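Local structure of protein toll (Drosophila melanogaster, 4LXR) at residues Leu209-Val220 against Leu233-Asn243; Phe359-Leu368 against Ile382-Val390. The protein acts as the receptor for the cleaved cytokine Spätzle, setting dorsal-ventral polarity in the embryo and inducing the antifungal peptide drosomycin. One frame throughout, in Å; residues are numbered along the deposited sequence.

Interaction 1. Residues Leu209-Val220 against Leu233-Asn243; sequences LTKHDFEGATSV and LPHDVFAHLTN. With NAG (2-acetamido-2-deoxy-beta-D-glucopyranose), chain J.
The first torsions bring His240 and Lys211 together: the imidazole of His240 swings beside its own backbone N (chi1 -73°), while Lys211 carries CG anti to its N (chi1 161°) and runs on extended, its side chain crossing that of His240 at about a right angle. Lys211 CG lies 4.1 Å from the centroid of the His240 ring, an off-centre CH-pi contact, and His240 ND1 donates to Lys211 O over 3.3 Å, a bent bond from above the carbonyl plane. Phe214 N takes the same oxygen from the opposite face, and a water bridges it to Val237 O and His240 N. With an alanine here instead of His240, Lys211 O is likely to lose one of its donors, and the aliphatic part of Lys211 the ring it lies against. Deeper in, Leu241 CD1 sits over one face of the Phe214 ring, 4.2 Å from its centroid; Val237 O stands at the ring edge, 3.3 Å from Phe214 CD2. Leu241 CD2 packs 3.7 Å from Ala217 CB and also meets Val220. At the far end Asn243 ND2, bonded to the N-linked sugar, donates to Thr218 O at 2.7 Å, and Thr242 OG1 hydrogen-bonds the sugar's O6. Both segments belong to strand-to-strand connections of consecutive leucine-rich repeats: 209-220, with a short 3-10 stretch at 211-213, leads into strand 222-224, whose Ile223 touches Phe214 and Leu241, and 233-243 leads on to strand 246-248.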
loop_
_atom_site.group_PDB
_atom_site.type_symbol
_atom_site.label_atom_id
_atom_site.label_comp_id
_atom_site.label_asym_id
_atom_site.label_seq_id
_atom_site.Cartn_x
_atom_site.Cartn_y
_atom_site.Cartn_z
ATOM N N LEU A 209 16.873 -40.802 -7.240
ATOM C CA LEU A 209 16.425 -41.244 -5.932
ATOM C C LEU A 209 15.519 -42.457 -6.088
ATOM O O LEU A 209 14.636 -42.477 -6.948
ATOM C CB LEU A 209 15.683 -40.114 -5.201
ATOM C CG LEU A 209 16.507 -38.920 -4.745
ATOM C CD1 LEU A 209 15.570 -37.872 -4.152
ATOM C CD2 LEU A 209 17.601 -39.323 -3.731
ATOM N N THR A 210 15.790 -43.483 -5.283
ATOM C CA THR A 210 14.965 -44.678 -5.213
ATOM C C THR A 210 14.726 -45.029 -3.744
ATOM O O THR A 210 15.393 -44.492 -2.839
ATOM C CB THR A 210 15.615 -45.903 -5.938
ATOM O OG1 THR A 210 16.948 -46.106 -5.445
ATOM C CG2 THR A 210 15.681 -45.678 -7.437
ATOM N N LYS A 211 13.775 -45.933 -3.528
ATOM C CA LYS A 211 13.342 -46.358 -2.199
ATOM C C LYS A 211 14.508 -46.772 -1.301
ATOM O O LYS A 211 14.595 -46.355 -0.146
ATOM C CB LYS A 211 12.320 -47.488 -2.357
ATOM C CG LYS A 211 12.076 -48.353 -1.149
ATOM C CD LYS A 211 11.028 -49.425 -1.496
ATOM C CE LYS A 211 10.962 -50.521 -0.434
ATOM N NZ LYS A 211 9.765 -51.410 -0.575
ATOM N N HIS A 212 15.434 -47.542 -1.850
ATOM C CA HIS A 212 16.583 -48.020 -1.091
ATOM C C HIS A 212 17.455 -46.900 -0.525
ATOM O O HIS A 212 18.184 -47.111 0.450
ATOM C CB HIS A 212 17.437 -48.964 -1.954
ATOM C CG HIS A 212 18.549 -49.636 -1.202
ATOM N ND1 HIS A 212 18.323 -50.582 -0.224
ATOM C CD2 HIS A 212 19.894 -49.496 -1.286
ATOM C CE1 HIS A 212 19.482 -50.997 0.258
ATOM N NE2 HIS A 212 20.450 -50.355 -0.369
ATOM N N ASP A 213 17.386 -45.715 -1.132
ATOM C CA ASP A 213 18.188 -44.582 -0.685
ATOM C C ASP A 213 17.852 -44.194 0.762
ATOM O O ASP A 213 18.704 -43.679 1.499
ATOM C CB ASP A 213 18.021 -43.369 -1.626
ATOM C CG ASP A 213 18.819 -43.502 -2.928
ATOM O OD1 ASP A 213 19.775 -44.302 -2.974
ATOM O OD2 ASP A 213 18.503 -42.784 -3.907
ATOM N N PHE A 214 16.619 -44.457 1.180
ATOM C CA PHE A 214 16.194 -44.053 2.518
ATOM C C PHE A 214 15.995 -45.239 3.457
ATOM O O PHE A 214 15.313 -45.132 4.473
ATOM C CB PHE A 214 14.922 -43.201 2.447
ATOM C CG PHE A 214 15.054 -42.012 1.543
ATOM C CD1 PHE A 214 15.787 -40.910 1.938
ATOM C CD2 PHE A 214 14.464 -42.009 0.294
ATOM C CE1 PHE A 214 15.919 -39.819 1.099
ATOM C CE2 PHE A 214 14.586 -40.912 -0.543
ATOM C CZ PHE A 214 15.319 -39.828 -0.146
ATOM N N GLU A 215 16.608 -46.368 3.126
ATOM C CA GLU A 215 16.546 -47.536 4.007
ATOM C C GLU A 215 17.103 -47.230 5.402
ATOM O O GLU A 215 18.234 -46.761 5.556
ATOM C CB GLU A 215 17.293 -48.712 3.381
ATOM C CG GLU A 215 17.594 -49.824 4.332
ATOM C CD GLU A 215 18.480 -50.869 3.696
ATOM O OE1 GLU A 215 19.693 -50.884 4.001
ATOM O OE2 GLU A 215 17.962 -51.665 2.881
ATOM N N GLY A 216 16.300 -47.495 6.420
ATOM C CA GLY A 216 16.718 -47.213 7.781
ATOM C C GLY A 216 16.361 -45.816 8.277
ATOM O O GLY A 216 16.629 -45.482 9.423
ATOM N N ALA A 217 15.742 -44.999 7.431
ATOM C CA ALA A 217 15.485 -43.598 7.797
ATOM C C ALA A 217 14.143 -43.362 8.501
ATOM O O ALA A 217 13.471 -42.378 8.233
ATOM C CB ALA A 217 15.609 -42.703 6.569
ATOM N N THR A 218 13.767 -44.257 9.410
ATOM C CA THR A 218 12.469 -44.191 10.089
ATOM C C THR A 218 12.339 -43.046 11.083
ATOM O O THR A 218 11.246 -42.738 11.539
ATOM C CB THR A 218 12.167 -45.491 10.872
ATOM O OG1 THR A 218 13.301 -45.822 11.686
ATOM C CG2 THR A 218 11.874 -46.646 9.914
ATOM N N SER A 219 13.459 -42.449 11.461
ATOM C CA SER A 219 13.416 -41.339 12.388
ATOM C C SER A 219 13.111 -40.029 11.656
ATOM O O SER A 219 12.737 -39.031 12.281
ATOM C CB SER A 219 14.757 -41.230 13.106
ATOM O OG SER A 219 15.784 -40.866 12.193
ATOM N N VAL A 220 13.269 -40.034 10.336
ATOM C CA VAL A 220 13.279 -38.784 9.564
ATOM C C VAL A 220 11.901 -38.111 9.512
ATOM O O VAL A 220 10.919 -38.724 9.113
ATOM C CB VAL A 220 13.873 -38.977 8.140
ATOM C CG1 VAL A 220 13.647 -37.714 7.248
ATOM C CG2 VAL A 220 15.355 -39.307 8.217
ATOM N N LEU A 233 9.715 -39.339 -10.238
ATOM C CA LEU A 233 10.030 -40.081 -9.021
ATOM C C LEU A 233 9.341 -41.428 -9.095
ATOM O O LEU A 233 8.184 -41.505 -9.516
ATOM C CB LEU A 233 9.558 -39.319 -7.772
ATOM C CG LEU A 233 10.453 -38.209 -7.221
ATOM C CD1 LEU A 233 9.789 -37.573 -6.029
ATOM C CD2 LEU A 233 11.829 -38.720 -6.831
ATOM N N PRO A 234 10.044 -42.502 -8.693
ATOM C CA PRO A 234 9.345 -43.791 -8.599
ATOM C C PRO A 234 8.271 -43.703 -7.512
ATOM O O PRO A 234 8.456 -42.967 -6.542
ATOM C CB PRO A 234 10.452 -44.782 -8.187
ATOM C CG PRO A 234 11.758 -44.041 -8.358
ATOM C CD PRO A 234 11.427 -42.576 -8.196
ATOM N N HIS A 235 7.179 -44.444 -7.667
ATOM C CA HIS A 235 6.049 -44.364 -6.748
ATOM C C HIS A 235 6.384 -44.767 -5.307
ATOM O O HIS A 235 5.685 -44.383 -4.365
ATOM C CB HIS A 235 4.908 -45.235 -7.262
ATOM C CG HIS A 235 5.081 -46.696 -6.972
ATOM N ND1 HIS A 235 4.695 -47.269 -5.779
ATOM C CD2 HIS A 235 5.583 -47.704 -7.728
ATOM C CE1 HIS A 235 4.957 -48.565 -5.809
ATOM N NE2 HIS A 235 5.501 -48.854 -6.979
ATOM N N ASP A 236 7.441 -45.554 -5.140
ATOM C CA ASP A 236 7.813 -46.030 -3.817
ATOM C C ASP A 236 9.084 -45.376 -3.260
ATOM O O ASP A 236 9.674 -45.898 -2.316
ATOM C CB ASP A 236 7.954 -47.574 -3.822
ATOM C CG ASP A 236 9.013 -48.075 -4.806
ATOM O OD1 ASP A 236 9.749 -47.254 -5.394
ATOM O OD2 ASP A 236 9.121 -49.307 -4.984
ATOM N N VAL A 237 9.496 -44.240 -3.831
ATOM C CA VAL A 237 10.736 -43.583 -3.410
ATOM C C VAL A 237 10.786 -43.260 -1.916
ATOM O O VAL A 237 11.864 -43.256 -1.313
ATOM C CB VAL A 237 11.029 -42.279 -4.208
ATOM C CG1 VAL A 237 9.951 -41.209 -3.961
ATOM C CG2 VAL A 237 12.426 -41.728 -3.844
ATOM N N PHE A 238 9.622 -42.996 -1.321
ATOM C CA PHE A 238 9.552 -42.566 0.076
ATOM C C PHE A 238 9.040 -43.686 0.997
ATOM O O PHE A 238 8.714 -43.441 2.157
ATOM C CB PHE A 238 8.623 -41.339 0.210
ATOM C CG PHE A 238 9.050 -40.132 -0.606
ATOM C CD1 PHE A 238 10.343 -39.640 -0.532
ATOM C CD2 PHE A 238 8.141 -39.483 -1.432
ATOM C CE1 PHE A 238 10.725 -38.512 -1.269
ATOM C CE2 PHE A 238 8.514 -38.367 -2.189
ATOM C CZ PHE A 238 9.809 -37.886 -2.110
ATOM N N ALA A 239 8.961 -44.909 0.480
ATOM C CA ALA A 239 8.394 -46.026 1.241
ATOM C C ALA A 239 8.982 -46.220 2.634
ATOM O O ALA A 239 8.274 -46.617 3.555
ATOM C CB ALA A 239 8.491 -47.314 0.455
ATOM N N HIS A 240 10.274 -45.960 2.793
ATOM C CA HIS A 240 10.913 -46.201 4.085
ATOM C C HIS A 240 10.773 -45.028 5.060
ATOM O O HIS A 240 11.031 -45.177 6.249
ATOM C CB HIS A 240 12.391 -46.549 3.889
ATOM C CG HIS A 240 12.611 -47.915 3.324
ATOM N ND1 HIS A 240 13.593 -48.189 2.398
ATOM C CD2 HIS A 240 11.981 -49.087 3.564
ATOM C CE1 HIS A 240 13.556 -49.473 2.087
ATOM N NE2 HIS A 240 12.585 -50.040 2.780
ATOM N N LEU A 241 10.376 -43.867 4.549
ATOM C CA LEU A 241 10.204 -42.677 5.381
ATOM C C LEU A 241 8.838 -42.700 6.047
ATOM O O LEU A 241 8.026 -41.813 5.814
ATOM C CB LEU A 241 10.349 -41.409 4.533
ATOM C CG LEU A 241 11.719 -41.206 3.888
ATOM C CD1 LEU A 241 11.720 -40.062 2.873
ATOM C CD2 LEU A 241 12.776 -40.959 4.955
ATOM N N THR A 242 8.581 -43.711 6.873
ATOM C CA THR A 242 7.236 -43.923 7.401
ATOM C C THR A 242 6.789 -42.870 8.408
ATOM O O THR A 242 5.591 -42.680 8.609
ATOM C CB THR A 242 7.071 -45.324 8.018
ATOM O OG1 THR A 242 8.097 -45.537 8.995
ATOM C CG2 THR A 242 7.171 -46.387 6.935
ATOM N N ASN A 243 7.741 -42.193 9.039
ATOM C CA ASN A 243 7.412 -41.159 10.012
ATOM C C ASN A 243 7.550 -39.722 9.486
ATOM O O ASN A 243 7.416 -38.756 10.245
ATOM C CB ASN A 243 8.253 -41.348 11.280
ATOM C CG ASN A 243 7.849 -42.586 12.065
ATOM O OD1 ASN A 243 6.665 -42.887 12.186
ATOM N ND2 ASN A 243 8.835 -43.314 12.588
HETATM C C1 NAG J . 8.371 -44.564 13.142
HETATM C C2 NAG J . 7.601 -44.627 14.456
HETATM C C3 NAG J . 7.539 -46.060 14.965
HETATM C C4 NAG J . 6.880 -46.933 13.905
HETATM C C5 NAG J . 7.653 -46.821 12.590
HETATM C C6 NAG J . 7.004 -47.582 11.458
HETATM C C7 NAG J . 7.485 -42.694 15.938
HETATM C C8 NAG J . 8.195 -41.853 16.953
HETATM N N2 NAG J . 8.170 -43.734 15.456
HETATM O O3 NAG J . 6.797 -46.105 16.179
HETATM O O4 NAG J . 6.817 -48.294 14.321
HETATM O O5 NAG J . 7.742 -45.446 12.173
HETATM O O6 NAG J . 7.964 -47.981 10.489
HETATM O O7 NAG J . 6.339 -42.442 15.572
HETATM O O HOH W 1 12.105 -45.159 0.898
HETATM O O HOH W 2 12.162 -46.691 -5.910
HETATM O O HOH W 3 8.310 -51.013 -3.121
HETATM O O HOH W 4 10.396 -41.349 8.482
#

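Interaction 2. Residues Phe359-Leu368 against Ile382-Val390; sequences FAHTTNLTDL and IFSNLGNLV. With NAG (2-acetamido-2-deoxy-beta-D-glucopyranose), chain L; NAG (2-acetamido-2-deoxy-beta-D-glucopyranose), chain D.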
loop_
_atom_site.group_PDB
_atom_site.type_symbol
_atom_site.label_atom_id
_atom_site.label_comp_id
_atom_site.label_asym_id
_atom_site.label_seq_id
_atom_site.Cartn_x
_atom_site.Cartn_y
_atom_site.Cartn_z
ATOM N N PHE A 359 -18.264 -25.390 -1.556
ATOM C CA PHE A 359 -17.991 -24.977 -0.179
ATOM C C PHE A 359 -19.103 -25.419 0.756
ATOM O O PHE A 359 -19.347 -24.783 1.781
ATOM C CB PHE A 359 -17.818 -23.444 -0.081
ATOM C CG PHE A 359 -16.708 -22.902 -0.947
ATOM C CD1 PHE A 359 -15.412 -23.397 -0.824
ATOM C CD2 PHE A 359 -16.960 -21.914 -1.888
ATOM C CE1 PHE A 359 -14.379 -22.909 -1.630
ATOM C CE2 PHE A 359 -15.940 -21.422 -2.715
ATOM C CZ PHE A 359 -14.644 -21.915 -2.583
ATOM N N ALA A 360 -19.782 -26.504 0.411
ATOM C CA ALA A 360 -20.896 -26.957 1.235
ATOM C C ALA A 360 -20.453 -27.501 2.595
ATOM O O ALA A 360 -21.200 -27.409 3.567
ATOM C CB ALA A 360 -21.747 -27.987 0.490
ATOM N N HIS A 361 -19.243 -28.056 2.669
ATOM C CA HIS A 361 -18.778 -28.684 3.908
ATOM C C HIS A 361 -17.637 -27.935 4.600
ATOM O O HIS A 361 -17.265 -28.278 5.716
ATOM C CB HIS A 361 -18.380 -30.159 3.678
ATOM C CG HIS A 361 -19.501 -31.021 3.179
ATOM N ND1 HIS A 361 -19.960 -30.968 1.879
ATOM C CD2 HIS A 361 -20.262 -31.947 3.806
ATOM C CE1 HIS A 361 -20.955 -31.824 1.728
ATOM N NE2 HIS A 361 -21.161 -32.429 2.883
ATOM N N THR A 362 -17.075 -26.919 3.950
ATOM C CA THR A 362 -15.950 -26.205 4.552
ATOM C C THR A 362 -16.473 -25.124 5.466
ATOM O O THR A 362 -16.204 -23.942 5.242
ATOM C CB THR A 362 -15.083 -25.510 3.505
ATOM O OG1 THR A 362 -15.918 -24.656 2.715
ATOM C CG2 THR A 362 -14.384 -26.532 2.614
ATOM N N THR A 363 -17.204 -25.530 6.503
ATOM C CA THR A 363 -17.954 -24.590 7.320
ATOM C C THR A 363 -17.068 -23.795 8.269
ATOM O O THR A 363 -17.530 -22.843 8.888
ATOM C CB THR A 363 -19.085 -25.289 8.112
ATOM O OG1 THR A 363 -18.524 -26.287 8.965
ATOM C CG2 THR A 363 -20.072 -25.943 7.164
ATOM N N ASN A 364 -15.798 -24.180 8.366
ATOM C CA ASN A 364 -14.838 -23.482 9.218
ATOM C C ASN A 364 -13.959 -22.489 8.454
ATOM O O ASN A 364 -13.075 -21.864 9.037
ATOM C CB ASN A 364 -13.942 -24.490 9.948
ATOM C CG ASN A 364 -14.573 -25.020 11.211
ATOM O OD1 ASN A 364 -14.943 -24.249 12.086
ATOM N ND2 ASN A 364 -14.711 -26.346 11.306
ATOM N N LEU A 365 -14.184 -22.361 7.154
ATOM C CA LEU A 365 -13.350 -21.489 6.324
ATOM C C LEU A 365 -13.386 -20.060 6.847
ATOM O O LEU A 365 -14.462 -19.515 7.037
ATOM C CB LEU A 365 -13.844 -21.496 4.876
ATOM C CG LEU A 365 -12.830 -21.057 3.823
ATOM C CD1 LEU A 365 -11.586 -21.955 3.858
ATOM C CD2 LEU A 365 -13.480 -21.081 2.439
ATOM N N THR A 366 -12.216 -19.458 7.076
ATOM C CA THR A 366 -12.151 -18.076 7.548
ATOM C C THR A 366 -11.625 -17.101 6.495
ATOM O O THR A 366 -11.943 -15.909 6.546
ATOM C CB THR A 366 -11.316 -17.936 8.839
ATOM O OG1 THR A 366 -9.961 -18.313 8.583
ATOM C CG2 THR A 366 -11.892 -18.831 9.954
ATOM N N ASP A 367 -10.837 -17.613 5.550
ATOM C CA ASP A 367 -10.159 -16.784 4.556
ATOM C C ASP A 367 -10.282 -17.423 3.197
ATOM O O ASP A 367 -9.939 -18.590 3.020
ATOM C CB ASP A 367 -8.659 -16.613 4.889
ATOM C CG ASP A 367 -8.441 -15.781 6.131
ATOM O OD1 ASP A 367 -8.487 -14.530 6.036
ATOM O OD2 ASP A 367 -8.257 -16.387 7.206
ATOM N N LEU A 368 -10.767 -16.657 2.229
ATOM C CA LEU A 368 -10.976 -17.195 0.904
ATOM C C LEU A 368 -10.436 -16.227 -0.133
ATOM O O LEU A 368 -10.912 -15.101 -0.243
ATOM C CB LEU A 368 -12.461 -17.507 0.669
ATOM C CG LEU A 368 -12.807 -17.998 -0.734
ATOM C CD1 LEU A 368 -11.891 -19.200 -1.114
ATOM C CD2 LEU A 368 -14.265 -18.393 -0.818
ATOM N N ILE A 382 -23.308 -20.391 -3.312
ATOM C CA ILE A 382 -21.875 -20.637 -3.228
ATOM C C ILE A 382 -21.297 -20.445 -1.823
ATOM O O ILE A 382 -20.476 -21.253 -1.386
ATOM C CB ILE A 382 -21.073 -19.823 -4.296
ATOM C CG1 ILE A 382 -19.583 -20.168 -4.233
ATOM C CG2 ILE A 382 -21.278 -18.332 -4.126
ATOM C CD1 ILE A 382 -19.261 -21.575 -4.699
ATOM N N PHE A 383 -21.744 -19.412 -1.105
ATOM C CA PHE A 383 -21.180 -19.104 0.221
ATOM C C PHE A 383 -22.172 -19.367 1.354
ATOM O O PHE A 383 -21.953 -18.926 2.480
ATOM C CB PHE A 383 -20.751 -17.628 0.314
ATOM C CG PHE A 383 -19.765 -17.197 -0.737
ATOM C CD1 PHE A 383 -18.725 -18.031 -1.134
ATOM C CD2 PHE A 383 -19.874 -15.945 -1.324
ATOM C CE1 PHE A 383 -17.820 -17.617 -2.094
ATOM C CE2 PHE A 383 -18.973 -15.529 -2.287
ATOM C CZ PHE A 383 -17.943 -16.360 -2.674
ATOM N N SER A 384 -23.257 -20.082 1.062
ATOM C CA SER A 384 -24.380 -20.172 1.993
ATOM C C SER A 384 -24.066 -20.963 3.254
ATOM O O SER A 384 -24.829 -20.915 4.217
ATOM C CB SER A 384 -25.612 -20.764 1.308
ATOM O OG SER A 384 -25.406 -22.140 1.038
ATOM N N ASN A 385 -22.957 -21.695 3.243
ATOM C CA ASN A 385 -22.536 -22.461 4.413
ATOM C C ASN A 385 -21.297 -21.868 5.045
ATOM O O ASN A 385 -20.661 -22.494 5.901
ATOM C CB ASN A 385 -22.264 -23.920 4.045
ATOM C CG ASN A 385 -23.516 -24.773 4.081
ATOM O OD1 ASN A 385 -24.051 -25.155 3.041
ATOM N ND2 ASN A 385 -23.984 -25.084 5.286
ATOM N N LEU A 386 -20.935 -20.663 4.618
ATOM C CA LEU A 386 -19.677 -20.095 5.071
ATOM C C LEU A 386 -19.869 -19.096 6.214
ATOM O O LEU A 386 -19.339 -17.984 6.174
ATOM C CB LEU A 386 -18.915 -19.477 3.900
ATOM C CG LEU A 386 -18.372 -20.471 2.868
ATOM C CD1 LEU A 386 -17.448 -19.772 1.872
ATOM C CD2 LEU A 386 -17.643 -21.641 3.555
ATOM N N GLY A 387 -20.614 -19.515 7.235
ATOM C CA GLY A 387 -20.890 -18.679 8.390
ATOM C C GLY A 387 -19.669 -18.120 9.116
ATOM O O GLY A 387 -19.761 -17.090 9.785
ATOM N N ASN A 388 -18.525 -18.787 8.993
ATOM C CA ASN A 388 -17.312 -18.352 9.688
ATOM C C ASN A 388 -16.339 -17.520 8.855
ATOM O O ASN A 388 -15.320 -17.037 9.376
ATOM C CB ASN A 388 -16.548 -19.553 10.269
ATOM C CG ASN A 388 -17.035 -19.938 11.644
ATOM O OD1 ASN A 388 -18.230 -19.958 11.904
ATOM N ND2 ASN A 388 -16.102 -20.228 12.542
ATOM N N LEU A 389 -16.610 -17.397 7.560
ATOM C CA LEU A 389 -15.703 -16.665 6.670
ATOM C C LEU A 389 -15.482 -15.234 7.179
ATOM O O LEU A 389 -16.433 -14.552 7.526
ATOM C CB LEU A 389 -16.264 -16.641 5.249
ATOM C CG LEU A 389 -15.284 -16.169 4.174
ATOM C CD1 LEU A 389 -14.091 -17.123 4.098
ATOM C CD2 LEU A 389 -15.996 -16.047 2.821
ATOM N N VAL A 390 -14.231 -14.800 7.252
ATOM C CA VAL A 390 -13.917 -13.486 7.805
ATOM C C VAL A 390 -13.495 -12.514 6.691
ATOM O O VAL A 390 -13.982 -11.376 6.625
ATOM C CB VAL A 390 -12.839 -13.582 8.907
ATOM C CG1 VAL A 390 -12.477 -12.201 9.430
ATOM C CG2 VAL A 390 -13.335 -14.476 10.046
HETATM C C1 NAG L . -15.353 -26.783 12.534
HETATM C C2 NAG L . -16.715 -27.300 11.990
HETATM C C3 NAG L . -17.406 -28.209 13.008
HETATM C C4 NAG L . -16.469 -29.324 13.443
HETATM C C5 NAG L . -15.224 -28.693 14.055
HETATM C C6 NAG L . -14.207 -29.711 14.517
HETATM C C7 NAG L . -18.002 -25.235 12.438
HETATM C C8 NAG L . -18.920 -24.207 11.847
HETATM N N2 NAG L . -17.596 -26.207 11.606
HETATM O O3 NAG L . -18.584 -28.757 12.426
HETATM O O4 NAG L . -17.109 -30.205 14.363
HETATM O O5 NAG L . -14.575 -27.893 13.055
HETATM O O6 NAG L . -13.816 -30.567 13.451
HETATM O O7 NAG L . -17.640 -25.179 13.612
HETATM C C1 NAG D . -3.681 -21.204 7.835
HETATM C C2 NAG D . -2.451 -20.422 8.328
HETATM C C3 NAG D . -2.802 -19.606 9.569
HETATM C C4 NAG D . -4.045 -18.755 9.338
HETATM C C5 NAG D . -5.190 -19.618 8.809
HETATM C C6 NAG D . -6.435 -18.825 8.457
HETATM C C7 NAG D . -0.253 -21.384 7.816
HETATM C C8 NAG D . 0.825 -22.327 8.268
HETATM N N2 NAG D . -1.326 -21.300 8.605
HETATM O O3 NAG D . -1.695 -18.778 9.908
HETATM O O4 NAG D . -4.444 -18.184 10.579
HETATM O O5 NAG D . -4.772 -20.291 7.617
HETATM O O6 NAG D . -6.158 -17.755 7.561
HETATM O O7 NAG D . -0.159 -20.733 6.778
HETATM O O HOH W 5 -20.626 -23.937 -1.674
HETATM O O HOH W 6 -21.181 -22.574 0.646
HETATM O O HOH W 7 -16.965 -20.484 7.009
HETATM O O HOH W 8 -20.063 -21.787 8.963
HETATM O O HOH W 9 -13.353 -21.500 11.774
#
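Leu386 and Phe359 mark the tightly packed side, where leucines and phenylalanines of adjacent leucine-rich repeats interlock. Leu386 CD2 reaches 3.2 Å from Thr362 O and also touches Phe359 CB and Leu365 CB. The Phe359 ring lies alongside Ile382, pointing the same way, with its CD2 3.6 Å from Ile382 CD1, while Ile382 O stands in plane at the ring edge. Phe359 CE2 in turn comes to the edge of the Phe383 ring, whose CE1 meets Leu368 CD2 at 3.9 Å. Leu389, its CG anti to the backbone N (chi1 -168°), runs side by side with Leu365 and brings CD1 to 3.8 Å from Leu368 CB. One direct hydrogen bond joins the backbones, Val390 N to Thr366 O at 2.6 Å, where strand 367-369 begins to pair with strand 391-393. The polar side is looser and wetter: one water donates to both Thr363 O and Asn385 O, and another lies between Asn364 OD1 and Asn388 ND2, which are themselves 4.2 Å apart. Here Asn364 carries an N-linked NAG and also hydrogen-bonds Val339 O through ND2; the same NAG donates N2 to Thr363 OG1 at 2.8 Å in a nearly straight bond (175°). At the start of the strand, a second NAG gives its O6 proton to Asp367 OD2. Apolar side chains thus supply the close fit between repeats, whereas water carries much of the polar linkage between their backbones.

How the interactions relate
Both interactions join successive turns of the same leucine-rich-repeat solenoid in the receptor's extracellular part, with centres about 38 Å apart and no direct touch. Each mixes buried leucine and phenylalanine packing with a polar, hydrated margin and an N-linked asparagine. Interaction 1 lies farther from the centre of the chain and wholly in the connections between strands; its side-chain chemistry is the more polar, with a histidine and an asparagine bonding to backbone carbonyls across the contact. Interaction 2 extends into strand 367-369, so its direct cross-segment bond is between backbones and its side chains mesh mainly through apolar groups. Interaction 1 is also the larger, burying 867 Å² against 690 Å².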